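Local coordinates for polyphosphate kinase (Porphyromonas gingivalis, PDB 2O8R), which probably catalyses the reversible transfer of the terminal phosphate of ATP onto a growing chain of inorganic polyphosphate, with magnesium as cofactor, at residues 436-446 and 487-497; 521-531 and 554-563. The protein carries 3 engineered substitutions. All coordinates share one frame; numbering follows the deposited sequence.

In the fold
Contact 1 (436-446 with 487-497) and contact 2 (521-531 with 554-563) follow one another along the chain and belong to the two C-terminal domains of the enzyme, both of the phospholipase D superfamily. Their centres lie 31 Å apart and their nearest atoms about 14 Å, so they do not touch. Contact 1 ties a strand and the loop before it to a helix of the first domain; that loop holds His439, the predicted phosphohistidine, beside a bound sulfate. His597 and Arg599 also bind the sulfate, and both come from the second domain's part of the chain. Contact 2 pairs two helices of that second domain, away from the annotated sites.

Contact 1 of 2, residues 436-446 and 487-497. With SO4 (sulfate ion), chain F.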
loop_
_atom_site.group_PDB
_atom_site.type_symbol
_atom_site.label_atom_id
_atom_site.label_comp_id
_atom_site.label_asym_id
_atom_site.label_seq_id
_atom_site.Cartn_x
_atom_site.Cartn_y
_atom_site.Cartn_z
ATOM N N LEU A 436 20.276 -21.869 -5.299
ATOM C CA LEU A 436 19.885 -21.926 -3.901
ATOM C C LEU A 436 19.210 -20.610 -3.518
ATOM O O LEU A 436 19.821 -19.545 -3.601
ATOM C CB LEU A 436 21.085 -22.247 -2.992
ATOM C CG LEU A 436 22.420 -21.493 -3.091
ATOM C CD1 LEU A 436 22.501 -20.361 -2.070
ATOM C CD2 LEU A 436 23.590 -22.451 -2.897
ATOM N N LYS A 437 17.934 -20.678 -3.152
ATOM C CA LYS A 437 17.282 -19.521 -2.571
ATOM C C LYS A 437 17.319 -19.692 -1.059
ATOM O O LYS A 437 17.076 -20.785 -0.549
ATOM C CB LYS A 437 15.868 -19.313 -3.132
ATOM C CG LYS A 437 14.918 -20.508 -3.043
ATOM C CD LYS A 437 13.792 -20.402 -4.080
ATOM C CE LYS A 437 12.508 -21.125 -3.651
ATOM N NZ LYS A 437 12.598 -22.610 -3.670
ATOM N N VAL A 438 17.683 -18.630 -0.345
ATOM C CA VAL A 438 17.918 -18.732 1.096
ATOM C C VAL A 438 16.610 -18.627 1.871
ATOM O O VAL A 438 16.039 -17.546 2.037
ATOM C CB VAL A 438 18.944 -17.686 1.597
ATOM C CG1 VAL A 438 19.122 -17.759 3.112
ATOM C CG2 VAL A 438 20.277 -17.888 0.904
ATOM N N HIS A 439 16.141 -19.767 2.348
ATOM C CA HIS A 439 14.902 -19.804 3.094
ATOM C C HIS A 439 15.172 -19.632 4.589
ATOM O O HIS A 439 14.256 -19.361 5.355
ATOM C CB HIS A 439 14.155 -21.103 2.796
ATOM C CG HIS A 439 12.773 -21.144 3.354
ATOM N ND1 HIS A 439 12.455 -21.842 4.497
ATOM C CD2 HIS A 439 11.625 -20.561 2.937
ATOM C CE1 HIS A 439 11.169 -21.696 4.755
ATOM N NE2 HIS A 439 10.641 -20.927 3.822
ATOM N N ALA A 440 16.437 -19.778 4.983
ATOM C CA ALA A 440 16.879 -19.618 6.375
ATOM C C ALA A 440 16.352 -18.342 7.040
ATOM O O ALA A 440 16.275 -17.288 6.416
ATOM C CB ALA A 440 18.387 -19.647 6.436
ATOM N N LYS A 441 15.985 -18.446 8.311
ATOM C CA LYS A 441 15.401 -17.317 9.033
ATOM C C LYS A 441 16.300 -16.927 10.216
ATOM O O LYS A 441 15.978 -17.214 11.371
ATOM C CB LYS A 441 13.997 -17.673 9.536
ATOM C CG LYS A 441 13.118 -18.493 8.582
ATOM C CD LYS A 441 12.470 -17.598 7.554
ATOM C CE LYS A 441 11.464 -18.344 6.709
ATOM N NZ LYS A 441 10.957 -17.467 5.623
ATOM N N THR A 442 17.424 -16.278 9.922
ATOM C CA THR A 442 18.412 -15.940 10.937
ATOM C C THR A 442 18.801 -14.463 10.929
ATOM O O THR A 442 18.820 -13.825 9.879
ATOM C CB THR A 442 19.707 -16.753 10.750
ATOM O OG1 THR A 442 20.290 -16.415 9.490
ATOM C CG2 THR A 442 19.433 -18.251 10.771
ATOM N N ALA A 443 19.111 -13.933 12.109
ATOM C CA ALA A 443 19.746 -12.621 12.238
ATOM C C ALA A 443 21.035 -12.776 13.043
ATOM O O ALA A 443 21.217 -13.763 13.763
ATOM C CB ALA A 443 18.815 -11.632 12.903
ATOM N N LEU A 444 21.934 -11.806 12.924
ATOM C CA LEU A 444 23.241 -11.923 13.556
ATOM C C LEU A 444 23.778 -10.582 13.957
ATOM O O LEU A 444 23.939 -9.708 13.116
ATOM C CB LEU A 444 24.244 -12.566 12.602
ATOM C CG LEU A 444 25.648 -12.771 13.153
ATOM C CD1 LEU A 444 25.664 -13.781 14.304
ATOM C CD2 LEU A 444 26.558 -13.220 12.043
ATOM N N ILE A 445 24.066 -10.427 15.244
ATOM C CA ILE A 445 24.704 -9.213 15.741
ATOM C C ILE A 445 26.112 -9.561 16.200
ATOM O O ILE A 445 26.279 -10.418 17.063
ATOM C CB ILE A 445 23.913 -8.587 16.894
ATOM C CG1 ILE A 445 22.528 -8.171 16.422
ATOM C CG2 ILE A 445 24.616 -7.367 17.401
ATOM C CD1 ILE A 445 21.522 -8.181 17.520
ATOM N N LEU A 446 27.120 -8.908 15.616
ATOM C CA LEU A 446 28.518 -9.202 15.952
ATOM C C LEU A 446 29.196 -8.068 16.734
ATOM O O LEU A 446 29.074 -6.881 16.397
ATOM C CB LEU A 446 29.331 -9.551 14.699
ATOM C CG LEU A 446 28.969 -10.814 13.904
ATOM C CD1 LEU A 446 29.728 -10.828 12.593
ATOM C CD2 LEU A 446 29.202 -12.122 14.683
ATOM N N VAL A 487 26.909 -18.838 17.403
ATOM C CA VAL A 487 27.150 -17.482 16.903
ATOM C C VAL A 487 28.217 -17.545 15.827
ATOM O O VAL A 487 28.217 -16.743 14.889
ATOM C CB VAL A 487 27.523 -16.485 18.023
ATOM C CG1 VAL A 487 28.356 -15.311 17.483
ATOM C CG2 VAL A 487 26.265 -15.983 18.740
ATOM N N HIS A 488 29.083 -18.546 15.942
ATOM C CA HIS A 488 30.168 -18.709 15.001
ATOM C C HIS A 488 29.642 -19.362 13.730
ATOM O O HIS A 488 30.071 -19.041 12.616
ATOM C CB HIS A 488 31.295 -19.551 15.611
ATOM C CG HIS A 488 32.473 -19.703 14.706
ATOM N ND1 HIS A 488 32.585 -20.735 13.797
ATOM C CD2 HIS A 488 33.568 -18.928 14.533
ATOM C CE1 HIS A 488 33.703 -20.590 13.109
ATOM N NE2 HIS A 488 34.314 -19.499 13.533
ATOM N N ASP A 489 28.713 -20.290 13.915
ATOM C CA ASP A 489 28.134 -21.039 12.812
ATOM C C ASP A 489 27.322 -20.125 11.920
ATOM O O ASP A 489 27.433 -20.193 10.692
ATOM C CB ASP A 489 27.261 -22.159 13.357
ATOM C CG ASP A 489 28.065 -23.385 13.742
ATOM O OD1 ASP A 489 29.264 -23.423 13.402
ATOM O OD2 ASP A 489 27.496 -24.317 14.364
ATOM N N VAL A 490 26.526 -19.266 12.556
ATOM C CA VAL A 490 25.745 -18.260 11.859
ATOM C C VAL A 490 26.701 -17.276 11.178
ATOM O O VAL A 490 26.511 -16.917 10.001
ATOM C CB VAL A 490 24.790 -17.528 12.825
ATOM C CG1 VAL A 490 24.143 -16.331 12.151
ATOM C CG2 VAL A 490 23.715 -18.475 13.337
ATOM N N TYR A 491 27.735 -16.870 11.917
ATOM C CA TYR A 491 28.799 -16.041 11.371
ATOM C C TYR A 491 29.330 -16.618 10.065
ATOM O O TYR A 491 29.387 -15.937 9.036
ATOM C CB TYR A 491 29.944 -15.929 12.371
ATOM C CG TYR A 491 31.212 -15.399 11.751
ATOM C CD1 TYR A 491 31.379 -14.039 11.542
ATOM C CD2 TYR A 491 32.241 -16.256 11.368
ATOM C CE1 TYR A 491 32.522 -13.541 10.964
ATOM C CE2 TYR A 491 33.389 -15.764 10.791
ATOM C CZ TYR A 491 33.523 -14.400 10.594
ATOM O OH TYR A 491 34.662 -13.886 10.014
ATOM N N ARG A 492 29.715 -17.885 10.134
ATOM C CA ARG A 492 30.262 -18.607 9.006
ATOM C C ARG A 492 29.247 -18.753 7.890
ATOM O O ARG A 492 29.599 -18.619 6.717
ATOM C CB ARG A 492 30.755 -19.986 9.450
ATOM C CG ARG A 492 31.343 -20.801 8.336
ATOM C CD ARG A 492 31.776 -22.173 8.804
ATOM N NE ARG A 492 33.185 -22.214 9.177
ATOM C CZ ARG A 492 33.632 -22.592 10.366
ATOM N NH1 ARG A 492 32.784 -22.980 11.309
ATOM N NH2 ARG A 492 34.932 -22.588 10.609
ATOM N N LEU A 493 27.993 -19.022 8.253
ATOM C CA LEU A 493 26.918 -19.142 7.262
ATOM C C LEU A 493 26.813 -17.884 6.399
ATOM O O LEU A 493 26.768 -17.976 5.167
ATOM C CB LEU A 493 25.577 -19.435 7.925
ATOM C CG LEU A 493 24.336 -19.490 7.021
ATOM C CD1 LEU A 493 24.484 -20.503 5.888
ATOM C CD2 LEU A 493 23.064 -19.757 7.850
ATOM N N PHE A 494 26.799 -16.714 7.034
ATOM C CA PHE A 494 26.614 -15.492 6.274
ATOM C C PHE A 494 27.796 -15.178 5.370
ATOM O O PHE A 494 27.627 -14.588 4.308
ATOM C CB PHE A 494 26.322 -14.316 7.179
ATOM C CG PHE A 494 24.888 -14.217 7.616
ATOM C CD1 PHE A 494 23.910 -13.814 6.728
ATOM C CD2 PHE A 494 24.523 -14.494 8.927
ATOM C CE1 PHE A 494 22.588 -13.691 7.128
ATOM C CE2 PHE A 494 23.194 -14.381 9.339
ATOM C CZ PHE A 494 22.226 -13.980 8.440
ATOM N N ARG A 495 28.989 -15.576 5.782
ATOM C CA ARG A 495 30.159 -15.366 4.947
ATOM C C ARG A 495 30.071 -16.238 3.716
ATOM O O ARG A 495 30.367 -15.788 2.609
ATOM C CB ARG A 495 31.442 -15.658 5.715
ATOM C CG ARG A 495 31.939 -14.476 6.494
ATOM C CD ARG A 495 33.189 -14.790 7.283
ATOM N NE ARG A 495 34.221 -15.431 6.481
ATOM C CZ ARG A 495 35.083 -14.791 5.699
ATOM N NH1 ARG A 495 35.050 -13.469 5.598
ATOM N NH2 ARG A 495 35.979 -15.484 5.012
ATOM N N ILE A 496 29.659 -17.486 3.920
ATOM C CA ILE A 496 29.393 -18.387 2.811
ATOM C C ILE A 496 28.323 -17.807 1.866
ATOM O O ILE A 496 28.519 -17.780 0.659
ATOM C CB ILE A 496 29.021 -19.805 3.304
ATOM C CG1 ILE A 496 30.227 -20.457 3.991
ATOM C CG2 ILE A 496 28.535 -20.678 2.145
ATOM C CD1 ILE A 496 29.978 -21.868 4.514
ATOM N N LEU A 497 27.215 -17.311 2.411
ATOM C CA LEU A 497 26.193 -16.662 1.575
ATOM C C LEU A 497 26.717 -15.384 0.888
ATOM O O LEU A 497 26.263 -15.025 -0.205
ATOM C CB LEU A 497 24.912 -16.372 2.376
ATOM C CG LEU A 497 24.202 -17.604 2.924
ATOM C CD1 LEU A 497 23.021 -17.223 3.782
ATOM C CD2 LEU A 497 23.778 -18.535 1.795
HETATM S S SO4 F . 7.528 -20.038 4.884
HETATM O O1 SO4 F . 6.292 -19.600 5.529
HETATM O O2 SO4 F . 7.193 -20.950 3.779
HETATM O O3 SO4 F . 8.243 -18.874 4.365
HETATM O O4 SO4 F . 8.401 -20.661 5.874
#
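The Phe494 ring meets Thr442 OG1 and Leu444 CB obliquely, with Thr442 OG1 3.3 Å from Phe494 CZ; the carbonyl O of Thr442 does lie in the ring plane, at the edge. Thr442 OG1 sits between the backbone N and the carbonyl carbon (chi1 63°), which turns it to the ring. The Tyr491 ring takes Leu446 CD1 at its edge, in plane, with 3.8 Å between that methyl and Tyr491 CD1. The imidazole of His439 has Lys441 CE over one face, offset toward the rim, and the sulfate at its edge. Leu444 fills the middle of the contact: with CG anti to the backbone N (chi1 -179°), it reaches to the helix and spreads its methyls, CD1 3.7 Å from Val490 CG1 and CD2 3.7 Å from Tyr491 CA. In the loop before the strand, Val438 CG2 meets Leu497 CD2 tip to tip at 3.7 Å. Strand 442-446 crosses helix 487-497 at 106°, nearly at right angles, and belongs to the mixed sheet of a phospholipase D-like domain, between strands 370-377 and 457-462. Both bonds to sulfate O3 are weak: His439 NE2 donates over 3.2 Å, Lys441 NZ over 3.3 Å. His439 ND1 is hydrogen-bonded to Glu628 and Lys441 NZ to Asn465, so second partners fix both groups. The touching residues are mostly buried and bind the helix to the strand through apolar contacts, whereas the polar ends of His439 and Lys441 take no part in that packing and meet the sulfate instead. Sulfate here, probably from the crystallisation liquor, is consistent with a pocket that receives phosphate, with His439 ND1 engaged by a carboxylate and NE2 turned to the anion, as suits the predicted phosphohistidine.

Contact 2 of 2, residues 521-531 and 554-563; sequences TNLIEREIENV and QLYRASEAGV
Ile528 and Val563 cross at about a right angle in the closely packed part of the contact, where Val563 CG2 rests 3.7 Å from Ile528 CA. Around them Ile528 uses its branches separately: CG2 meets Ala561 CB at 3.8 Å, while CG1 lies over Ala558. The small side chain of Ala558 lets the backbones draw near, its CA 5.8 Å from that of Ile528. One turn earlier Ile524 CG2 meets Ala558 CB at 4.1 Å, and Met539 of strand 538-543 touches Ile524, Leu555, Ala558 and Val563. The two helices thus run side by side over one face of the mixed sheet of the second phospholipase D-like domain, their directions 12° from parallel. Helix 554-560 ends in a Schellman motif: Gly562 adopts a positive phi, and Val563 N and Gly562 N bond back into the last turn, which turns Val563 in toward Ile528 and Val531. The other flank is partly exposed and polar. There Arg557 NH2 gives Glu525 OE2 a 2.6 Å salt-bridge hydrogen bond on the syn lone pair of that oxygen, the carboxylate and guanidinium planes being nearly coplanar, 20° apart. Glu525 bends at chi2 (-55°), which brings its carboxylate round to the arginine. At the far end, Thr521 OG1 lies 3.4 Å from Gln554 OE1, a weak and unsettled pairing, since Gly517 O is also within its reach.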
loop_
_atom_site.group_PDB
_atom_site.type_symbol
_atom_site.label_atom_id
_atom_site.label_comp_id
_atom_site.label_asym_id
_atom_site.label_seq_id
_atom_site.Cartn_x
_atom_site.Cartn_y
_atom_site.Cartn_z
ATOM N N THR A 521 19.254 -38.102 9.037
ATOM C CA THR A 521 19.454 -39.556 8.936
ATOM C C THR A 521 20.099 -40.165 10.200
ATOM O O THR A 521 19.611 -41.155 10.747
ATOM C CB THR A 521 20.290 -39.927 7.700
ATOM O OG1 THR A 521 19.538 -39.643 6.516
ATOM C CG2 THR A 521 20.628 -41.410 7.704
ATOM N N ASN A 522 21.185 -39.562 10.667
ATOM C CA ASN A 522 21.847 -40.031 11.876
ATOM C C ASN A 522 20.926 -40.053 13.085
ATOM O O ASN A 522 20.831 -41.071 13.770
ATOM C CB ASN A 522 23.073 -39.176 12.170
ATOM C CG ASN A 522 24.048 -39.160 11.023
ATOM O OD1 ASN A 522 24.085 -40.086 10.207
ATOM N ND2 ASN A 522 24.835 -38.093 10.937
ATOM N N LEU A 523 20.256 -38.927 13.329
ATOM C CA LEU A 523 19.291 -38.786 14.421
ATOM C C LEU A 523 18.181 -39.855 14.397
ATOM O O LEU A 523 17.865 -40.440 15.439
ATOM C CB LEU A 523 18.666 -37.387 14.399
ATOM C CG LEU A 523 19.528 -36.178 14.772
ATOM C CD1 LEU A 523 18.995 -34.898 14.127
ATOM C CD2 LEU A 523 19.622 -36.003 16.281
ATOM N N ILE A 524 17.596 -40.106 13.223
ATOM C CA ILE A 524 16.548 -41.119 13.102
ATOM C C ILE A 524 17.116 -42.511 13.324
ATOM O O ILE A 524 16.520 -43.331 14.031
ATOM C CB ILE A 524 15.851 -41.091 11.729
ATOM C CG1 ILE A 524 15.089 -39.774 11.546
ATOM C CG2 ILE A 524 14.895 -42.271 11.612
ATOM C CD1 ILE A 524 14.565 -39.541 10.138
ATOM N N GLU A 525 18.272 -42.761 12.710
ATOM C CA GLU A 525 18.960 -44.030 12.837
ATOM C C GLU A 525 19.272 -44.353 14.294
ATOM O O GLU A 525 19.061 -45.481 14.744
ATOM C CB GLU A 525 20.253 -44.038 12.029
ATOM C CG GLU A 525 20.089 -44.341 10.558
ATOM C CD GLU A 525 19.364 -45.642 10.280
ATOM O OE1 GLU A 525 19.344 -46.551 11.141
ATOM O OE2 GLU A 525 18.818 -45.760 9.170
ATOM N N ARG A 526 19.758 -43.356 15.029
ATOM C CA ARG A 526 20.097 -43.536 16.434
ATOM C C ARG A 526 18.930 -44.070 17.257
ATOM O O ARG A 526 19.133 -44.868 18.180
ATOM C CB ARG A 526 20.619 -42.241 17.034
ATOM C CG ARG A 526 20.924 -42.348 18.514
ATOM C CD ARG A 526 21.779 -41.218 18.976
ATOM N NE ARG A 526 21.057 -39.958 18.912
ATOM C CZ ARG A 526 21.489 -38.826 19.448
ATOM N NH1 ARG A 526 22.641 -38.802 20.106
ATOM N NH2 ARG A 526 20.763 -37.724 19.334
ATOM N N GLU A 527 17.715 -43.645 16.909
ATOM C CA GLU A 527 16.509 -44.138 17.576
ATOM C C GLU A 527 16.270 -45.583 17.198
ATOM O O GLU A 527 15.858 -46.374 18.046
ATOM C CB GLU A 527 15.267 -43.305 17.232
ATOM C CG GLU A 527 15.365 -41.832 17.551
ATOM C CD GLU A 527 15.348 -41.538 19.038
ATOM O OE1 GLU A 527 14.522 -42.153 19.756
ATOM O OE2 GLU A 527 16.160 -40.679 19.478
ATOM N N ILE A 528 16.530 -45.927 15.934
ATOM C CA ILE A 528 16.363 -47.318 15.493
ATOM C C ILE A 528 17.278 -48.243 16.286
ATOM O O ILE A 528 16.825 -49.254 16.821
ATOM C CB ILE A 528 16.632 -47.514 13.986
ATOM C CG1 ILE A 528 15.627 -46.730 13.143
ATOM C CG2 ILE A 528 16.592 -49.005 13.629
ATOM C CD1 ILE A 528 15.910 -46.811 11.672
ATOM N N GLU A 529 18.552 -47.863 16.371
ATOM C CA GLU A 529 19.562 -48.599 17.130
ATOM C C GLU A 529 19.126 -48.826 18.563
ATOM O O GLU A 529 19.119 -49.954 19.045
ATOM C CB GLU A 529 20.882 -47.834 17.137
ATOM C CG GLU A 529 21.464 -47.593 15.758
ATOM C CD GLU A 529 22.348 -46.362 15.714
ATOM O OE1 GLU A 529 23.165 -46.179 16.643
ATOM O OE2 GLU A 529 22.228 -45.576 14.751
ATOM N N ASN A 530 18.745 -47.744 19.228
ATOM C CA ASN A 530 18.362 -47.783 20.628
ATOM C C ASN A 530 17.281 -48.813 20.924
ATOM O O ASN A 530 17.286 -49.434 21.988
ATOM C CB ASN A 530 17.908 -46.392 21.093
ATOM C CG ASN A 530 19.054 -45.381 21.171
ATOM O OD1 ASN A 530 18.835 -44.222 21.515
ATOM N ND2 ASN A 530 20.273 -45.812 20.844
ATOM N N VAL A 531 16.356 -48.989 19.982
ATOM C CA VAL A 531 15.295 -49.988 20.113
ATOM C C VAL A 531 15.870 -51.407 20.018
ATOM O O VAL A 531 15.408 -52.330 20.694
ATOM C CB VAL A 531 14.188 -49.781 19.059
ATOM C CG1 VAL A 531 13.146 -50.912 19.116
ATOM C CG2 VAL A 531 13.521 -48.450 19.270
ATOM N N GLN A 554 12.447 -43.548 5.537
ATOM C CA GLN A 554 13.178 -43.714 6.792
ATOM C C GLN A 554 12.221 -43.792 7.985
ATOM O O GLN A 554 12.417 -44.591 8.903
ATOM C CB GLN A 554 14.177 -42.568 6.977
ATOM C CG GLN A 554 14.995 -42.302 5.722
ATOM C CD GLN A 554 16.093 -41.272 5.906
ATOM O OE1 GLN A 554 16.431 -40.893 7.025
ATOM N NE2 GLN A 554 16.668 -40.824 4.796
ATOM N N LEU A 555 11.177 -42.968 7.955
ATOM C CA LEU A 555 10.211 -42.937 9.035
ATOM C C LEU A 555 9.468 -44.257 9.103
ATOM O O LEU A 555 9.304 -44.822 10.187
ATOM C CB LEU A 555 9.240 -41.774 8.859
ATOM C CG LEU A 555 9.850 -40.377 8.948
ATOM C CD1 LEU A 555 8.826 -39.332 8.522
ATOM C CD2 LEU A 555 10.393 -40.088 10.347
ATOM N N TYR A 556 9.042 -44.741 7.937
ATOM C CA TYR A 556 8.399 -46.046 7.808
ATOM C C TYR A 556 9.293 -47.157 8.355
ATOM O O TYR A 556 8.824 -48.048 9.078
ATOM C CB TYR A 556 8.107 -46.352 6.349
ATOM C CG TYR A 556 6.895 -45.665 5.761
ATOM C CD1 TYR A 556 5.700 -45.578 6.470
ATOM C CD2 TYR A 556 6.933 -45.135 4.469
ATOM C CE1 TYR A 556 4.581 -44.964 5.914
ATOM C CE2 TYR A 556 5.819 -44.539 3.905
ATOM C CZ TYR A 556 4.656 -44.451 4.633
ATOM O OH TYR A 556 3.570 -43.847 4.071
ATOM N N ARG A 557 10.578 -47.102 8.007
ATOM C CA ARG A 557 11.535 -48.060 8.536
ATOM C C ARG A 557 11.717 -47.924 10.047
ATOM O O ARG A 557 11.902 -48.928 10.737
ATOM C CB ARG A 557 12.883 -47.949 7.835
ATOM C CG ARG A 557 12.909 -48.432 6.389
ATOM C CD ARG A 557 14.252 -48.112 5.735
ATOM N NE ARG A 557 15.320 -48.106 6.736
ATOM C CZ ARG A 557 16.126 -47.075 6.997
ATOM N NH1 ARG A 557 16.032 -45.937 6.311
ATOM N NH2 ARG A 557 17.044 -47.196 7.947
ATOM N N ALA A 558 11.659 -46.699 10.560
ATOM C CA ALA A 558 11.755 -46.488 12.002
ATOM C C ALA A 558 10.545 -47.104 12.685
ATOM O O ALA A 558 10.682 -47.787 13.693
ATOM C CB ALA A 558 11.871 -45.015 12.327
ATOM N N SER A 559 9.366 -46.892 12.110
ATOM C CA SER A 559 8.134 -47.489 12.625
ATOM C C SER A 559 8.246 -49.011 12.661
ATOM O O SER A 559 8.097 -49.630 13.724
ATOM C CB SER A 559 6.941 -47.071 11.766
ATOM O OG SER A 559 5.732 -47.611 12.265
ATOM N N GLU A 560 8.529 -49.594 11.494
ATOM C CA GLU A 560 8.795 -51.026 11.342
ATOM C C GLU A 560 9.764 -51.547 12.397
ATOM O O GLU A 560 9.564 -52.632 12.939
ATOM C CB GLU A 560 9.364 -51.308 9.946
ATOM C CG GLU A 560 8.324 -51.324 8.826
ATOM C CD GLU A 560 8.935 -51.324 7.440
ATOM O OE1 GLU A 560 10.119 -50.945 7.306
ATOM O OE2 GLU A 560 8.230 -51.701 6.473
ATOM N N ALA A 561 10.797 -50.757 12.698
ATOM C CA ALA A 561 11.823 -51.116 13.678
ATOM C C ALA A 561 11.379 -50.972 15.129
ATOM O O ALA A 561 12.192 -51.131 16.028
ATOM C CB ALA A 561 13.060 -50.274 13.462
ATOM N N GLY A 562 10.114 -50.637 15.362
ATOM C CA GLY A 562 9.644 -50.404 16.717
ATOM C C GLY A 562 9.818 -48.991 17.265
ATOM O O GLY A 562 9.502 -48.746 18.436
ATOM N N VAL A 563 10.310 -48.055 16.448
ATOM C CA VAL A 563 10.354 -46.639 16.860
ATOM C C VAL A 563 8.955 -46.001 16.762
ATOM O O VAL A 563 8.306 -46.068 15.716
ATOM C CB VAL A 563 11.387 -45.794 16.043
ATOM C CG1 VAL A 563 11.488 -44.379 16.596
ATOM C CG2 VAL A 563 12.779 -46.461 16.015
#